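Local coordinates for protein GEO10716p1 (Drosophila melanogaster, PDB 7BTG) that probably removes phosphate from phosphoarginine residues of proteins, as an arginine phosphatase of the low molecular weight protein tyrosine phosphatase family, at residues N89-E92 / L93-M96. The protein carries 1 engineered substitution. Numbering follows the deposited sequence.
Sequences NLLE and LEHM
The imidazole of H95 meets the carbonyl oxygen of L91, one helical turn back, with its edge: L91 O lies near the ring plane, 3.0 Å from H95 ND1. Seen from the carbonyl, this donor stands above the plane of the group, while H95 N comes in tilted toward the opposite face, its N-H aimed almost straight at the oxygen (176°). One oxygen is thus gripped by two N-H groups of a single residue, which helps to set the rotation of the ring. CG stands anti to the carbonyl carbon of H95 and beside its backbone N (chi1 -82°), which turns ND1 back toward L91 O, and the ring nitrogen suits this exposed face by serving a backbone acceptor.

The other flat group is the carboxylate of E94, whose extended chain carries it over the leucines of the preceding turn. Its OE1 lies 3.5 Å from L91 CD2 and its OE2 3.9 Å from L90 CG; both leucine side chains cross it at a slant, in van der Waals contact. On the buried side, L93 CG lies 3.4 Å from N89 O, the oxygen that accepts the backbone N-H of L93. The same i to i+4 bonding joins E94 N to L90 O and M96 N to E92 O.

This two-turn piece belongs to helix 87-99, the crossover between parallel strands 81-84 and 107-110. L90 and L93 apply their branched hydrocarbon to both strands, L93 also touching F76 of helix 73-78, where flexible M96 joins it. E92, partly exposed, can keep its charged end at the edge of the buried face, where OE2 forms a salt bridge with R41 NH2. The amide oxygen of N89 accepts from M85 N, tying the first turn of the helix to the residue that follows strand 81-84.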
loop_
_atom_site.group_PDB
_atom_site.type_symbol
_atom_site.label_atom_id
_atom_site.label_comp_id
_atom_site.label_asym_id
_atom_site.label_seq_id
_atom_site.Cartn_x
_atom_site.Cartn_y
_atom_site.Cartn_z
ATOM N N ASN A 89 -3.043 -0.532 11.256
ATOM C CA ASN A 89 -3.175 0.548 10.279
ATOM C C ASN A 89 -4.641 0.840 10.018
ATOM O O ASN A 89 -5.064 1.999 10.016
ATOM C CB ASN A 89 -2.529 0.213 8.922
ATOM C CG ASN A 89 -1.077 -0.248 8.992
ATOM O OD1 ASN A 89 -0.604 -0.880 8.035
ATOM N ND2 ASN A 89 -0.357 0.079 10.064
ATOM N N LEU A 90 -5.423 -0.213 9.749
ATOM C CA LEU A 90 -6.829 -0.039 9.399
ATOM C C LEU A 90 -7.568 0.744 10.478
ATOM O O LEU A 90 -8.276 1.708 10.178
ATOM C CB LEU A 90 -7.497 -1.400 9.177
ATOM C CG LEU A 90 -8.919 -1.410 8.618
ATOM C CD1 LEU A 90 -8.940 -0.798 7.251
ATOM C CD2 LEU A 90 -9.451 -2.870 8.555
ATOM N N LEU A 91 -7.402 0.346 11.741
ATOM C CA LEU A 91 -8.118 1.005 12.830
ATOM C C LEU A 91 -7.709 2.462 12.965
ATOM O O LEU A 91 -8.560 3.322 13.221
ATOM C CB LEU A 91 -7.888 0.279 14.156
ATOM C CG LEU A 91 -8.546 -1.082 14.311
ATOM C CD1 LEU A 91 -8.665 -1.420 15.780
ATOM C CD2 LEU A 91 -9.899 -1.080 13.649
ATOM N N GLU A 92 -6.414 2.762 12.806
ATOM C CA GLU A 92 -5.995 4.150 12.905
ATOM C C GLU A 92 -6.556 4.954 11.747
ATOM O O GLU A 92 -6.933 6.121 11.922
ATOM C CB GLU A 92 -4.471 4.262 12.949
ATOM C CG GLU A 92 -3.837 3.518 14.118
ATOM C CD GLU A 92 -2.339 3.767 14.261
ATOM O OE1 GLU A 92 -1.789 4.634 13.558
ATOM O OE2 GLU A 92 -1.721 3.106 15.115
ATOM N N LEU A 93 -6.641 4.336 10.555
ATOM C CA LEU A 93 -7.170 5.059 9.403
ATOM C C LEU A 93 -8.672 5.234 9.518
ATOM O O LEU A 93 -9.219 6.242 9.054
ATOM C CB LEU A 93 -6.837 4.333 8.103
ATOM C CG LEU A 93 -5.421 4.325 7.541
ATOM C CD1 LEU A 93 -5.314 3.275 6.442
ATOM C CD2 LEU A 93 -5.029 5.701 6.993
ATOM N N GLU A 94 -9.355 4.266 10.122
ATOM C CA GLU A 94 -10.784 4.422 10.324
ATOM C C GLU A 94 -11.085 5.518 11.350
ATOM O O GLU A 94 -11.964 6.348 11.120
ATOM C CB GLU A 94 -11.386 3.072 10.708
ATOM C CG GLU A 94 -11.647 2.222 9.473
ATOM C CD GLU A 94 -11.929 0.780 9.790
ATOM O OE1 GLU A 94 -11.636 0.325 10.912
ATOM O OE2 GLU A 94 -12.467 0.098 8.912
ATOM N N HIS A 95 -10.371 5.543 12.483
ATOM C CA HIS A 95 -10.501 6.663 13.418
ATOM C C HIS A 95 -10.208 7.980 12.723
ATOM O O HIS A 95 -10.946 8.953 12.890
ATOM C CB HIS A 95 -9.557 6.506 14.620
ATOM C CG HIS A 95 -10.076 5.605 15.702
ATOM N ND1 HIS A 95 -10.157 4.241 15.557
ATOM C CD2 HIS A 95 -10.535 5.878 16.947
ATOM C CE1 HIS A 95 -10.642 3.706 16.663
ATOM N NE2 HIS A 95 -10.885 4.678 17.524
ATOM N N MET A 96 -9.124 8.030 11.943
ATOM C CA MET A 96 -8.776 9.266 11.253
ATOM C C MET A 96 -9.926 9.731 10.374
ATOM O O MET A 96 -10.392 10.870 10.503
ATOM C CB MET A 96 -7.496 9.083 10.439
ATOM C CG MET A 96 -6.698 10.367 10.249
ATOM S SD MET A 96 -5.095 10.141 9.423
ATOM C CE MET A 96 -4.567 8.616 10.175
#